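Local coordinates for protein prephenate dehydratase:Amino acid-binding ACT (Brucella abortus, PDB 6VH5) that probably catalyses the conversion of prephenate to phenylpyruvate in phenylalanine biosynthesis and binds phenylalanine at its ACT regulatory domain, at residues M95-E100 with G292-S297; R214-F219 with Y262-G267. All coordinates share one frame; numbering follows the deposited sequence.

Contact 1: M95-E100 with G292-S297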
ATOM      1  N   MET A  95     -14.225  -9.060 -11.176  1.00 81.99           N
ATOM      2  CA  MET A  95     -14.913  -7.820 -10.880  1.00 71.61           C
ATOM      3  C   MET A  95     -14.387  -6.716 -11.773  1.00 68.36           C
ATOM      4  O   MET A  95     -13.339  -6.841 -12.416  1.00 71.40           O
ATOM      5  CB  MET A  95     -14.804  -7.440  -9.409  1.00 69.77           C
ATOM      6  CG  MET A  95     -15.694  -8.317  -8.563  1.00 74.32           C
ATOM      7  SD  MET A  95     -15.748  -7.809  -6.860  1.00 74.85           S
ATOM      8  CE  MET A  95     -15.048  -9.252  -6.062  1.00 79.42           C
ATOM      9  N   HIS A  96     -15.170  -5.648 -11.829  1.00 64.90           N
ATOM     10  CA  HIS A  96     -14.931  -4.569 -12.764  1.00 63.74           C
ATOM     11  C   HIS A  96     -15.007  -3.235 -12.044  1.00 70.79           C
ATOM     12  O   HIS A  96     -15.687  -3.086 -11.025  1.00 72.87           O
ATOM     13  CB  HIS A  96     -15.967  -4.621 -13.886  1.00 65.15           C
ATOM     14  CG  HIS A  96     -16.003  -5.937 -14.604  1.00 73.53           C
ATOM     15  ND1 HIS A  96     -15.445  -6.125 -15.852  1.00 77.70           N
ATOM     16  CD2 HIS A  96     -16.536  -7.129 -14.246  1.00 76.99           C
ATOM     17  CE1 HIS A  96     -15.628  -7.380 -16.227  1.00 82.05           C
ATOM     18  NE2 HIS A  96     -16.294  -8.009 -15.275  1.00 79.95           N
ATOM     19  N   ILE A  97     -14.295  -2.262 -12.589  1.00 67.42           N
ATOM     20  CA  ILE A  97     -14.364  -0.893 -12.111  1.00 54.89           C
ATOM     21  C   ILE A  97     -15.463  -0.187 -12.893  1.00 52.27           C
ATOM     22  O   ILE A  97     -15.428  -0.145 -14.124  1.00 52.08           O
ATOM     23  CB  ILE A  97     -13.012  -0.197 -12.292  1.00 56.42           C
ATOM     24  CG1 ILE A  97     -11.922  -1.069 -11.667  1.00 56.37           C
ATOM     25  CG2 ILE A  97     -13.052   1.187 -11.662  1.00 49.70           C
ATOM     26  CD1 ILE A  97     -10.522  -0.612 -11.967  1.00 54.99           C
ATOM     27  N   VAL A  98     -16.446   0.356 -12.184  1.00 51.73           N
ATOM     28  CA  VAL A  98     -17.562   1.055 -12.801  1.00 53.14           C
ATOM     29  C   VAL A  98     -17.641   2.504 -12.345  1.00 55.44           C
ATOM     30  O   VAL A  98     -18.647   3.173 -12.583  1.00 57.29           O
ATOM     31  CB  VAL A  98     -18.890   0.322 -12.535  1.00 56.21           C
ATOM     32  CG1 VAL A  98     -18.900  -1.034 -13.250  1.00 57.51           C
ATOM     33  CG2 VAL A  98     -19.079   0.131 -11.060  1.00 54.04           C
ATOM     34  N   GLY A  99     -16.587   3.003 -11.703  1.00 53.77           N
ATOM     35  CA  GLY A  99     -16.541   4.363 -11.228  1.00 54.81           C
ATOM     36  C   GLY A  99     -15.316   4.640 -10.380  1.00 56.72           C
ATOM     37  O   GLY A  99     -14.628   3.716  -9.926  1.00 53.40           O
ATOM     38  N   GLU A 100     -15.031   5.921 -10.169  1.00 52.15           N
ATOM     39  CA  GLU A 100     -13.955   6.355  -9.296  1.00 56.28           C
ATOM     40  C   GLU A 100     -14.464   7.523  -8.465  1.00 51.98           C
ATOM     41  O   GLU A 100     -15.498   8.123  -8.766  1.00 52.27           O
ATOM     42  CB  GLU A 100     -12.680   6.742 -10.093  1.00 57.34           C
ATOM     43  CG  GLU A 100     -12.791   7.996 -10.959  1.00 50.61           C
ATOM     44  CD  GLU A 100     -11.451   8.435 -11.595  1.00 58.71           C
ATOM     45  OE1 GLU A 100     -10.407   7.770 -11.375  1.00 55.36           O
ATOM     46  OE2 GLU A 100     -11.443   9.464 -12.314  1.00 55.36           O
ATOM     47  N   GLY A 292     -11.827  -2.292 -16.578  1.00 50.43           N
ATOM     48  CA  GLY A 292     -12.945  -1.380 -16.457  1.00 41.19           C
ATOM     49  C   GLY A 292     -12.923  -0.207 -17.413  1.00 44.41           C
ATOM     50  O   GLY A 292     -11.856   0.228 -17.874  1.00 46.21           O
ATOM     51  N   VAL A 293     -14.115   0.302 -17.728  1.00 50.69           N
ATOM     52  CA  VAL A 293     -14.303   1.450 -18.618  1.00 52.68           C
ATOM     53  C   VAL A 293     -15.362   2.329 -17.967  1.00 62.78           C
ATOM     54  O   VAL A 293     -16.545   1.961 -17.942  1.00 63.73           O
ATOM     55  CB  VAL A 293     -14.749   1.039 -20.025  1.00 62.07           C
ATOM     56  CG1 VAL A 293     -14.937   2.277 -20.886  1.00 69.96           C
ATOM     57  CG2 VAL A 293     -13.766   0.055 -20.639  1.00 62.86           C
ATOM     58  N   TYR A 294     -14.945   3.471 -17.413  1.00 61.67           N
ATOM     59  CA  TYR A 294     -15.802   4.202 -16.489  1.00 55.08           C
ATOM     60  C   TYR A 294     -15.613   5.710 -16.625  1.00 59.59           C
ATOM     61  O   TYR A 294     -14.583   6.195 -17.107  1.00 57.29           O
ATOM     62  CB  TYR A 294     -15.544   3.747 -15.046  1.00 52.93           C
ATOM     63  CG  TYR A 294     -14.084   3.698 -14.616  1.00 56.50           C
ATOM     64  CD1 TYR A 294     -13.551   4.679 -13.784  1.00 55.63           C
ATOM     65  CD2 TYR A 294     -13.252   2.656 -15.004  1.00 57.71           C
ATOM     66  CE1 TYR A 294     -12.232   4.631 -13.365  1.00 54.14           C
ATOM     67  CE2 TYR A 294     -11.919   2.609 -14.601  1.00 57.16           C
ATOM     68  CZ  TYR A 294     -11.418   3.595 -13.776  1.00 57.49           C
ATOM     69  OH  TYR A 294     -10.102   3.549 -13.359  1.00 58.81           O
ATOM     70  N   LYS A 295     -16.623   6.446 -16.155  1.00 53.63           N
ATOM     71  CA  LYS A 295     -16.567   7.901 -16.168  1.00 59.62           C
ATOM     72  C   LYS A 295     -15.448   8.395 -15.263  1.00 62.50           C
ATOM     73  O   LYS A 295     -15.209   7.841 -14.186  1.00 63.08           O
ATOM     74  CB  LYS A 295     -17.896   8.502 -15.702  1.00 63.00           C
ATOM     75  CG  LYS A 295     -19.078   8.223 -16.609  1.00 69.35           C
ATOM     76  CD  LYS A 295     -20.363   8.788 -16.011  1.00 73.69           C
ATOM     77  CE  LYS A 295     -21.569   8.515 -16.897  1.00 76.41           C
ATOM     78  NZ  LYS A 295     -22.825   9.086 -16.326  1.00 79.00           N
ATOM     79  N   GLY A 296     -14.766   9.452 -15.701  1.00 60.13           N
ATOM     80  CA  GLY A 296     -13.667  10.030 -14.955  1.00 56.37           C
ATOM     81  C   GLY A 296     -14.099  11.236 -14.141  1.00 58.61           C
ATOM     82  O   GLY A 296     -14.989  11.989 -14.535  1.00 63.79           O
ATOM     83  N   SER A 297     -13.459  11.411 -12.992  1.00 56.69           N
ATOM     84  CA  SER A 297     -13.834  12.506 -12.113  1.00 64.47           C
ATOM     85  C   SER A 297     -13.397  13.844 -12.701  1.00 71.16           C
ATOM     86  O   SER A 297     -12.401  13.938 -13.423  1.00 65.87           O
ATOM     87  CB  SER A 297     -13.226  12.310 -10.726  1.00 64.87           C
ATOM     88  OG  SER A 297     -13.614  13.363  -9.865  1.00 78.44           O
TER
HETATM   89  O   HOH W   1     -18.804   5.176 -14.969  1.00 70.25           O
HETATM   90  O   HOH W   2     -16.937   7.686 -11.710  1.00 71.31           O
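Ile97 and Tyr294 meet where an edge strand of the prephenate dehydratase catalytic sheet, 96-104, runs beside 286-295, an edge strand of the ACT domain's antiparallel sheet. The short segments are nearly parallel, 15° apart with axes 5.4 Å from each other; between them side chains and water do most of the joining, although Ile97 is backbone-bonded to Leu291, just before Gly292.

Apolar contact centres on the tyrosine ring. Ile97 CG2, anti to its own backbone N, sits over one ring face 3.5 Å from the centroid, a CH-pi contact displaced toward the rim. Tyr294 CB lies 3.6 Å from Gly99 N, so the root of the side chain rests on the opposite backbone, while the hydroxyl reaches past the contact to Thr218.

Water bridges the backbones twice. One molecule donates to Val98 O and accepts from Lys295 N at 2.8 Å; the other accepts from Glu100 N and donates to Lys295 O.

The charged end belongs to Glu100, whose carboxylate plane is turned 73° from that of the tyrosine ring. Salt bridges run from OE1 to Arg195 and from OE2 to Arg300, which probably stabilises the ionised form. Ser297 N adds a nearly straight bond (174°), 2.9 Å long, to the anti lone pair of Glu100 OE2.

Contact 2: R214-F219 with Y262-G267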
ATOM      1  N   ARG A 214     -15.229  12.672 -19.964  1.00 83.19           N
ATOM      2  CA  ARG A 214     -14.057  12.030 -19.380  1.00 73.90           C
ATOM      3  C   ARG A 214     -14.346  10.546 -19.180  1.00 71.59           C
ATOM      4  O   ARG A 214     -15.325  10.178 -18.521  1.00 76.56           O
ATOM      5  CB  ARG A 214     -13.667  12.709 -18.067  1.00 65.86           C
ATOM      6  N   ILE A 215     -13.502   9.699 -19.763  1.00 49.88           N
ATOM      7  CA  ILE A 215     -13.628   8.252 -19.679  1.00 42.33           C
ATOM      8  C   ILE A 215     -12.268   7.672 -19.314  1.00 55.09           C
ATOM      9  O   ILE A 215     -11.235   8.100 -19.843  1.00 46.65           O
ATOM     10  CB  ILE A 215     -14.128   7.656 -21.009  1.00 59.52           C
ATOM     11  CG1 ILE A 215     -15.436   8.323 -21.441  1.00 60.19           C
ATOM     12  CG2 ILE A 215     -14.286   6.149 -20.893  1.00 56.66           C
ATOM     13  CD1 ILE A 215     -16.622   7.924 -20.615  1.00 61.19           C
ATOM     14  N   VAL A 216     -12.264   6.692 -18.414  1.00 54.37           N
ATOM     15  CA  VAL A 216     -11.038   6.022 -17.994  1.00 49.14           C
ATOM     16  C   VAL A 216     -11.146   4.549 -18.348  1.00 50.37           C
ATOM     17  O   VAL A 216     -12.191   3.925 -18.140  1.00 58.56           O
ATOM     18  CB  VAL A 216     -10.769   6.190 -16.487  1.00 45.28           C
ATOM     19  CG1 VAL A 216      -9.488   5.461 -16.096  1.00 43.49           C
ATOM     20  CG2 VAL A 216     -10.704   7.669 -16.128  1.00 40.20           C
ATOM     21  N   THR A 217     -10.073   3.999 -18.901  1.00 48.87           N
ATOM     22  CA  THR A 217      -9.964   2.570 -19.130  1.00 52.61           C
ATOM     23  C   THR A 217      -8.792   2.057 -18.313  1.00 46.52           C
ATOM     24  O   THR A 217      -7.689   2.605 -18.392  1.00 53.66           O
ATOM     25  CB  THR A 217      -9.793   2.233 -20.621  1.00 57.11           C
ATOM     26  OG1 THR A 217     -11.016   2.520 -21.310  1.00 60.98           O
ATOM     27  CG2 THR A 217      -9.474   0.749 -20.803  1.00 50.28           C
ATOM     28  N   THR A 218      -9.046   1.043 -17.499  1.00 43.76           N
ATOM     29  CA  THR A 218      -8.028   0.438 -16.660  1.00 46.42           C
ATOM     30  C   THR A 218      -7.786  -0.973 -17.163  1.00 49.37           C
ATOM     31  O   THR A 218      -8.743  -1.696 -17.452  1.00 55.67           O
ATOM     32  CB  THR A 218      -8.452   0.424 -15.182  1.00 51.90           C
ATOM     33  OG1 THR A 218      -8.527   1.766 -14.676  1.00 51.77           O
ATOM     34  CG2 THR A 218      -7.455  -0.371 -14.347  1.00 49.86           C
ATOM     35  N   PHE A 219      -6.517  -1.344 -17.302  1.00 51.68           N
ATOM     36  CA  PHE A 219      -6.179  -2.660 -17.809  1.00 54.08           C
ATOM     37  C   PHE A 219      -4.849  -3.113 -17.227  1.00 52.93           C
ATOM     38  O   PHE A 219      -4.061  -2.311 -16.721  1.00 53.16           O
ATOM     39  CB  PHE A 219      -6.118  -2.668 -19.346  1.00 53.43           C
ATOM     40  CG  PHE A 219      -5.108  -1.701 -19.929  1.00 47.99           C
ATOM     41  CD1 PHE A 219      -3.824  -2.118 -20.239  1.00 44.62           C
ATOM     42  CD2 PHE A 219      -5.454  -0.383 -20.175  1.00 54.55           C
ATOM     43  CE1 PHE A 219      -2.901  -1.231 -20.790  1.00 50.10           C
ATOM     44  CE2 PHE A 219      -4.541   0.505 -20.710  1.00 53.12           C
ATOM     45  CZ  PHE A 219      -3.259   0.080 -21.021  1.00 53.82           C
ATOM     46  N   TYR A 262      -0.164  -2.470 -14.227  1.00 39.28           N
ATOM     47  CA  TYR A 262      -1.513  -1.977 -13.999  1.00 46.31           C
ATOM     48  C   TYR A 262      -1.559  -0.555 -14.536  1.00 44.06           C
ATOM     49  O   TYR A 262      -0.694   0.253 -14.201  1.00 51.96           O
ATOM     50  CB  TYR A 262      -1.857  -2.036 -12.498  1.00 43.50           C
ATOM     51  CG  TYR A 262      -3.253  -1.607 -12.106  1.00 47.33           C
ATOM     52  CD1 TYR A 262      -4.218  -2.546 -11.746  1.00 57.25           C
ATOM     53  CD2 TYR A 262      -3.590  -0.254 -12.030  1.00 52.45           C
ATOM     54  CE1 TYR A 262      -5.497  -2.151 -11.349  1.00 56.18           C
ATOM     55  CE2 TYR A 262      -4.863   0.156 -11.649  1.00 53.10           C
ATOM     56  CZ  TYR A 262      -5.814  -0.798 -11.310  1.00 57.13           C
ATOM     57  OH  TYR A 262      -7.078  -0.388 -10.939  1.00 49.07           O
ATOM     58  N   ALA A 263      -2.551  -0.250 -15.366  1.00 41.97           N
ATOM     59  CA  ALA A 263      -2.541   1.026 -16.068  1.00 44.27           C
ATOM     60  C   ALA A 263      -3.940   1.608 -16.199  1.00 49.74           C
ATOM     61  O   ALA A 263      -4.920   0.872 -16.355  1.00 52.20           O
ATOM     62  CB  ALA A 263      -1.922   0.879 -17.466  1.00 45.77           C
ATOM     63  N   ASP A 264      -4.015   2.935 -16.119  1.00 51.11           N
ATOM     64  CA  ASP A 264      -5.198   3.713 -16.461  1.00 49.79           C
ATOM     65  C   ASP A 264      -4.835   4.612 -17.639  1.00 52.33           C
ATOM     66  O   ASP A 264      -3.769   5.237 -17.629  1.00 48.98           O
ATOM     67  CB  ASP A 264      -5.666   4.606 -15.298  1.00 49.30           C
ATOM     68  CG  ASP A 264      -6.076   3.832 -14.034  1.00 51.92           C
ATOM     69  OD1 ASP A 264      -6.113   2.578 -14.017  1.00 49.86           O
ATOM     70  OD2 ASP A 264      -6.372   4.522 -13.034  1.00 53.63           O
ATOM     71  N   ILE A 265      -5.706   4.679 -18.650  1.00 44.00           N
ATOM     72  CA  ILE A 265      -5.586   5.670 -19.715  1.00 48.64           C
ATOM     73  C   ILE A 265      -6.893   6.457 -19.760  1.00 46.58           C
ATOM     74  O   ILE A 265      -7.947   6.001 -19.300  1.00 42.36           O
ATOM     75  CB  ILE A 265      -5.278   5.066 -21.114  1.00 45.51           C
ATOM     76  CG1 ILE A 265      -6.382   4.104 -21.529  1.00 40.27           C
ATOM     77  CG2 ILE A 265      -3.919   4.356 -21.163  1.00 35.92           C
ATOM     78  CD1 ILE A 265      -6.147   3.465 -22.851  1.00 47.21           C
ATOM     79  N   GLU A 266      -6.806   7.661 -20.307  1.00 40.11           N
ATOM     80  CA  GLU A 266      -7.969   8.509 -20.556  1.00 41.57           C
ATOM     81  C   GLU A 266      -8.404   8.264 -21.996  1.00 52.04           C
ATOM     82  O   GLU A 266      -7.759   8.720 -22.942  1.00 60.45           O
ATOM     83  CB  GLU A 266      -7.627   9.968 -20.273  1.00 44.93           C
ATOM     84  CG  GLU A 266      -7.250  10.177 -18.802  1.00 49.83           C
ATOM     85  CD  GLU A 266      -6.877  11.606 -18.436  1.00 61.17           C
ATOM     86  OE1 GLU A 266      -6.272  12.328 -19.266  1.00 66.81           O
ATOM     87  OE2 GLU A 266      -7.203  12.007 -17.298  1.00 69.22           O
ATOM     88  N   GLY A 267      -9.464   7.498 -22.155  1.00 55.70           N
ATOM     89  CA  GLY A 267      -9.962   7.094 -23.448  1.00 58.98           C
ATOM     90  C   GLY A 267     -10.903   5.920 -23.311  1.00 65.16           C
ATOM     91  O   GLY A 267     -10.950   5.233 -22.286  1.00 64.80           O
TER
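Val216 to Phe219 pair with Ala263 to Glu266 as neighbouring central strands of the ACT domain's four-stranded antiparallel sheet. The segment directions differ by 159°, and the axes approach to 4.7 Å.

Backbone bonding follows the antiparallel pattern. Thr217 with Ile265 and Phe219 with Ala263 are hydrogen-bonded pairs, each joined by two N-H to O bonds; both bonds of the first pair are 2.9 Å, between Thr217 N and Ile265 O and between Ile265 N and Thr217 O. Val216 with Glu266 and Thr218 with Asp264 are non-hydrogen-bonded pairs. Where 262-267 runs out of the strand, Gly267 N binds Ile215 O with a more bent N-H...O angle (135°), and the donor also lies well above the carbonyl plane.

Apolar side chains gather on the face of Phe219, Ala263 and Ile265, toward helix 272-283. Ala263 CB lies over the phenyl face, 4.1 Å from the centroid, as a CH-pi contact, whereas Ile265 CG2 meets the ring edge at Phe219 CE2.

Polar side chains add further bonds. Thr217 OG1 donates to Gly267 O at 2.9 Å, tying down the strand end. On the face carrying Val216 and Thr218, Glu266 forms a salt bridge with Arg300, and Asp264 OD2 another with Arg195. Thr218 and Asp264 lie alongside each other; Thr218 OG1, also hydrogen-bonded to Tyr294 OH, sits beside its own backbone N (chi1 -67°) and donates to Asp264 OD1 at 2.6 Å from above the carboxylate plane.

Overall arrangement
Both contacts are largely buried, but contact 1 joins two sheets at the domain boundary whereas contact 2 lies inside the ACT sheet. Their chemistry follows: contact 1 relies on ring packing, bridging waters and a carboxylate, and contact 2 on regular backbone bonding backed by apolar and hydroxyl side chains. Strands 286-295 and 215-224 are sheet neighbours, and the contact centres are about 9 Å apart. Tyr294 O lies 2.7 Å from Val216 N, a probable hydrogen bond, and Ile97 CD1 packs on Tyr262 OH at 3.6 Å. Arg195 and Arg300 each pair with carboxylates from both contacts. Along the chain, contact 2 is nested within the loop that contact 1 closes.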